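Collagen alpha1(xviii) chain (Mus musculus, PDB 1DY1) yields endostatin, the C-terminal fragment known as an inhibitor of angiogenesis; the domain binds a zinc ion near its N-terminus. Local coordinates at residues 150-155 with 164-169; 3-8 with 44-49. The protein carries 2 engineered substitutions. One frame throughout, in Å; residues are numbered along the deposited sequence.

Contact 1: 150-155 with 164-169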
loop_
_atom_site.group_PDB
_atom_site.type_symbol
_atom_site.label_atom_id
_atom_site.label_comp_id
_atom_site.label_asym_id
_atom_site.label_seq_id
_atom_site.Cartn_x
_atom_site.Cartn_y
_atom_site.Cartn_z
ATOM N N THR A 150 10.990 -14.702 3.984
ATOM C CA THR A 150 10.747 -13.365 4.531
ATOM C C THR A 150 10.129 -12.445 3.512
ATOM O O THR A 150 10.208 -12.696 2.302
ATOM C CB THR A 150 12.048 -12.663 4.992
ATOM O OG1 THR A 150 12.981 -12.619 3.905
ATOM C CG2 THR A 150 12.663 -13.386 6.172
ATOM N N GLY A 151 9.593 -11.337 4.009
ATOM C CA GLY A 151 9.004 -10.317 3.158
ATOM C C GLY A 151 9.398 -9.008 3.809
ATOM O O GLY A 151 9.341 -8.896 5.031
ATOM N N GLN A 152 9.869 -8.039 3.043
ATOM C CA GLN A 152 10.240 -6.784 3.646
ATOM C C GLN A 152 8.961 -6.057 4.068
ATOM O O GLN A 152 8.004 -5.954 3.289
ATOM C CB GLN A 152 11.063 -5.944 2.676
ATOM C CG GLN A 152 12.112 -5.080 3.371
ATOM C CD GLN A 152 13.327 -5.877 3.849
ATOM O OE1 GLN A 152 13.315 -7.100 3.845
ATOM N NE2 GLN A 152 14.387 -5.181 4.232
ATOM N N ALA A 153 8.946 -5.549 5.295
ATOM C CA ALA A 153 7.786 -4.871 5.838
ATOM C C ALA A 153 8.227 -3.673 6.654
ATOM O O ALA A 153 9.410 -3.524 6.956
ATOM C CB ALA A 153 6.988 -5.827 6.692
ATOM N N SER A 154 7.264 -2.815 6.979
ATOM C CA SER A 154 7.479 -1.580 7.741
ATOM C C SER A 154 6.468 -1.429 8.877
ATOM O O SER A 154 5.303 -1.792 8.728
ATOM C CB SER A 154 7.306 -0.388 6.807
ATOM O OG SER A 154 7.639 0.834 7.438
ATOM N N SER A 155 6.910 -0.883 10.005
ATOM C CA SER A 155 6.018 -0.646 11.155
ATOM C C SER A 155 5.303 0.673 10.879
ATOM O O SER A 155 5.937 1.666 10.554
ATOM C CB SER A 155 6.821 -0.519 12.455
ATOM O OG SER A 155 6.049 0.103 13.479
ATOM N N GLN A 164 12.755 -0.749 6.753
ATOM C CA GLN A 164 13.337 -1.988 6.297
ATOM C C GLN A 164 13.420 -3.137 7.296
ATOM O O GLN A 164 14.477 -3.388 7.861
ATOM C CB GLN A 164 14.714 -1.684 5.690
ATOM C CG GLN A 164 14.653 -0.707 4.518
ATOM C CD GLN A 164 13.915 -1.275 3.310
ATOM O OE1 GLN A 164 14.381 -2.209 2.691
ATOM N NE2 GLN A 164 12.766 -0.711 2.982
ATOM N N LYS A 165 12.319 -3.859 7.490
ATOM C CA LYS A 165 12.316 -5.000 8.400
ATOM C C LYS A 165 12.044 -6.248 7.569
ATOM O O LYS A 165 11.092 -6.255 6.786
ATOM C CB LYS A 165 11.183 -4.881 9.423
ATOM C CG LYS A 165 11.237 -3.696 10.368
ATOM C CD LYS A 165 12.280 -3.895 11.484
ATOM C CE LYS A 165 11.966 -3.021 12.713
ATOM N NZ LYS A 165 11.745 -1.567 12.400
ATOM N N ALA A 166 12.857 -7.292 7.722
ATOM C CA ALA A 166 12.624 -8.546 6.991
ATOM C C ALA A 166 11.737 -9.387 7.905
ATOM O O ALA A 166 12.171 -9.837 8.958
ATOM C CB ALA A 166 13.937 -9.268 6.704
ATOM N N ALA A 167 10.485 -9.583 7.519
ATOM C CA ALA A 167 9.575 -10.323 8.363
ATOM C C ALA A 167 9.172 -11.668 7.805
ATOM O O ALA A 167 9.164 -11.883 6.589
ATOM C CB ALA A 167 8.355 -9.479 8.655
ATOM N N SER A 168 8.904 -12.596 8.711
ATOM C CA SER A 168 8.475 -13.938 8.345
ATOM C C SER A 168 7.157 -13.826 7.573
ATOM O O SER A 168 6.222 -13.140 8.016
ATOM C CB SER A 168 8.262 -14.771 9.606
ATOM O OG SER A 168 7.717 -16.036 9.290
ATOM N N CYS A 169 7.070 -14.522 6.447
ATOM C CA CYS A 169 5.882 -14.483 5.618
ATOM C C CYS A 169 4.657 -15.020 6.336
ATOM O O CYS A 169 3.523 -14.817 5.906
ATOM C CB CYS A 169 6.133 -15.213 4.310
ATOM S SG CYS A 169 7.472 -14.414 3.396
#

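Contact 2: 3-8 with 44-49. With ZN (zinc ion), chain B.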
loop_
_atom_site.group_PDB
_atom_site.type_symbol
_atom_site.label_atom_id
_atom_site.label_comp_id
_atom_site.label_asym_id
_atom_site.label_seq_id
_atom_site.Cartn_x
_atom_site.Cartn_y
_atom_site.Cartn_z
ATOM N N LEU A 3 -19.971 2.656 2.790
ATOM C CA LEU A 3 -20.405 3.873 2.127
ATOM C C LEU A 3 -19.426 4.164 0.974
ATOM O O LEU A 3 -18.247 3.850 1.074
ATOM C CB LEU A 3 -20.415 5.022 3.134
ATOM C CG LEU A 3 -21.747 5.344 3.823
ATOM C CD1 LEU A 3 -22.567 4.121 4.071
ATOM C CD2 LEU A 3 -21.468 6.081 5.101
ATOM N N ALA A 4 -19.923 4.689 -0.142
ATOM C CA ALA A 4 -19.069 5.012 -1.276
ATOM C C ALA A 4 -18.277 6.313 -1.070
ATOM O O ALA A 4 -18.645 7.180 -0.258
ATOM C CB ALA A 4 -19.897 5.099 -2.568
ATOM N N HIS A 5 -17.130 6.407 -1.731
ATOM C CA HIS A 5 -16.357 7.623 -1.659
ATOM C C HIS A 5 -16.535 8.291 -2.989
ATOM O O HIS A 5 -16.088 7.790 -4.030
ATOM C CB HIS A 5 -14.872 7.400 -1.449
ATOM C CG HIS A 5 -14.071 8.659 -1.586
ATOM N ND1 HIS A 5 -14.170 9.700 -0.693
ATOM C CD2 HIS A 5 -13.192 9.063 -2.530
ATOM C CE1 HIS A 5 -13.388 10.690 -1.074
ATOM N NE2 HIS A 5 -12.779 10.327 -2.187
ATOM N N THR A 6 -17.183 9.438 -2.956
ATOM C CA THR A 6 -17.401 10.189 -4.167
ATOM C C THR A 6 -16.462 11.395 -4.188
ATOM O O THR A 6 -16.614 12.360 -3.442
ATOM C CB THR A 6 -18.872 10.523 -4.293
ATOM O OG1 THR A 6 -19.431 10.722 -2.976
ATOM C CG2 THR A 6 -19.588 9.345 -4.981
ATOM N N HIS A 7 -15.385 11.237 -4.941
ATOM C CA HIS A 7 -14.376 12.264 -5.042
ATOM C C HIS A 7 -14.875 13.445 -5.848
ATOM O O HIS A 7 -15.376 13.266 -6.953
ATOM C CB HIS A 7 -13.100 11.687 -5.680
ATOM C CG HIS A 7 -11.936 12.629 -5.662
ATOM N ND1 HIS A 7 -11.245 12.943 -4.509
ATOM C CD2 HIS A 7 -11.366 13.357 -6.651
ATOM C CE1 HIS A 7 -10.306 13.830 -4.788
ATOM N NE2 HIS A 7 -10.359 14.096 -6.081
ATOM N N GLN A 8 -14.835 14.632 -5.245
ATOM C CA GLN A 8 -15.214 15.862 -5.944
ATOM C C GLN A 8 -13.922 16.170 -6.702
ATOM O O GLN A 8 -12.874 16.438 -6.084
ATOM C CB GLN A 8 -15.459 17.037 -4.980
ATOM C CG GLN A 8 -16.507 16.862 -3.872
ATOM C CD GLN A 8 -16.393 17.977 -2.813
ATOM O OE1 GLN A 8 -15.286 18.372 -2.447
ATOM N NE2 GLN A 8 -17.533 18.504 -2.349
ATOM N N VAL A 44 -16.674 0.558 -3.264
ATOM C CA VAL A 44 -16.970 1.823 -2.626
ATOM C C VAL A 44 -17.124 2.905 -3.693
ATOM O O VAL A 44 -17.062 4.114 -3.422
ATOM C CB VAL A 44 -15.925 2.181 -1.546
ATOM C CG1 VAL A 44 -16.093 1.248 -0.369
ATOM C CG2 VAL A 44 -14.516 2.076 -2.103
ATOM N N GLY A 45 -17.337 2.452 -4.922
ATOM C CA GLY A 45 -17.550 3.372 -6.017
ATOM C C GLY A 45 -16.406 4.193 -6.564
ATOM O O GLY A 45 -16.662 5.293 -7.048
ATOM N N LEU A 46 -15.163 3.710 -6.464
ATOM C CA LEU A 46 -14.011 4.435 -7.018
ATOM C C LEU A 46 -13.865 3.934 -8.467
ATOM O O LEU A 46 -14.180 2.772 -8.760
ATOM C CB LEU A 46 -12.744 4.170 -6.193
ATOM C CG LEU A 46 -12.708 4.788 -4.784
ATOM C CD1 LEU A 46 -11.566 4.206 -3.991
ATOM C CD2 LEU A 46 -12.545 6.290 -4.847
ATOM N N SER A 47 -13.441 4.810 -9.381
ATOM C CA SER A 47 -13.300 4.427 -10.791
ATOM C C SER A 47 -11.862 4.264 -11.296
ATOM O O SER A 47 -11.646 3.726 -12.383
ATOM C CB SER A 47 -14.066 5.406 -11.697
ATOM O OG SER A 47 -15.475 5.159 -11.673
ATOM N N GLY A 48 -10.893 4.689 -10.488
ATOM C CA GLY A 48 -9.495 4.583 -10.866
ATOM C C GLY A 48 -8.997 3.153 -10.852
ATOM O O GLY A 48 -9.746 2.229 -10.513
ATOM N N THR A 49 -7.738 2.973 -11.244
ATOM C CA THR A 49 -7.097 1.654 -11.285
ATOM C C THR A 49 -6.179 1.502 -10.082
ATOM O O THR A 49 -5.194 2.233 -9.935
ATOM C CB THR A 49 -6.282 1.472 -12.582
ATOM O OG1 THR A 49 -7.171 1.507 -13.697
ATOM C CG2 THR A 49 -5.528 0.143 -12.576
HETATM ZN ZN ZN B . -11.058 11.289 -2.981
#

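Contact 1: 150-155 with 164-169
Gly151 and Ala167 form an antiparallel hydrogen-bonded pair, repeated two residues along by Ala153 and Lys165, while Gln152 with Ala166 and Thr150 with Ser168 are the non-hydrogen-bonded pairs. This is a beta hairpin, within a family of the C-type lectin clan; strand 150-155 is the middle of a three-stranded antiparallel sheet, with strand 122-124 along its other edge. The strand axes run at 135° to each other, a marked twist. Each hydrogen-bonded pair exchanges two bonds, such as Gly151 N to Ala167 O at 2.7 Å and Lys165 N to Ala153 O at 3.0 Å. Ala167 O also receives a CA-H contact from Thr150 CA at 3.0 Å, so two donors of adjoining residues share one carbonyl.

Gln152 and Ala166 occupy the same face. The Gln152 chain folds at chi2 (75°), which carries its amide back across the neighbouring strand and sets OE1 3.5 Å from Ala166 CA. That oxygen is hydrogen-bonded to Ser137 OG, while NE2 makes a weak bond of 3.3 Å to Gln164 OE1. The two glutamine chains meet at about a right angle, their amide planes 44° apart, and Gln164 NE2 is fixed in turn by the carbonyls of Leu162 and Ser127. On the other face the methyls meet, Ala153 CB lying 4.4 Å from Ala167 CB, and Lys165, whose NZ is salt-bridged to Glu163, rests its CB 3.3 Å from Ala153 O. At the far end Cys169 SG, disulfide-bonded to Cys139, presses against the start of strand 150-155, 3.3 Å from Thr150 C.

Contact 2: 3-8 with 44-49
His5 and Val44 supply the one hydrogen bond between these loops: His5 N donates to Val44 O at 2.8 Å, with an N-H...O angle of 153° and the donor in the carbonyl plane. The same oxygen is approached by the methyl of Ala4, whose CB lies 3.1 Å from Val44 O, so one carbonyl meets the N-H of His5 and the methyl of the residue before it.

The acceptor sits where a helix stops. Gly45, with positive phi, is the C-prime residue of a Schellman motif closing helix 29-43, its N bonded to Arg42 O and the N of Leu46 to Ala41 O. The N-terminal segment thus docks on the helix end through the carbonyl just before that glycine.

Van der Waals contacts flank the bond. Val44 CG1 rests against the carbonyl oxygen of Leu3, 3.7 Å from Leu3 O. Leu46 brings its CD2 methyl to the edge of the His5 imidazole, near the ring plane and 3.7 Å from His5 CD2; both Val44 and Leu46 also lean on Phe107.

The remaining interactions are metal bonds. CG of His5 stands anti to its N (chi1 171°), carrying the ring away from that nitrogen, with its CD2 edge on Leu46 and NE2 on the zinc ion at 2.1 Å. His7 has nearly the same first torsion but offers its other nitrogen, ND1, at 2.3 Å. His15 NE2 and Asp80 OD1 complete the site, and the His15 ring meets the His7 ring edge-to-face and the His5 ring with planes about 75° apart. His7 N lies 3.8 Å above the plane of the His5 ring, toward its rim.

How the contacts relate
Contacts 1 and 2 stand on opposite sides of the chain's centre, with centres 31 Å apart and nearest atoms about 20 Å apart. They share no secondary-structure element, and both are partly buried: three of ten touching residues are buried in contact 1, two of six in contact 2. Contact 1 joins neighbouring strands of a local hairpin and is held mainly by repeated backbone hydrogen bonds, with a disulfide tying its end to Cys139, earlier in the chain. Contact 2 brings together two loops without regular structure, 36 residues apart across a stretch that includes helix 29-43; there is one backbone bond and a few side-chain touches, and His5 and His7 bind the zinc ion.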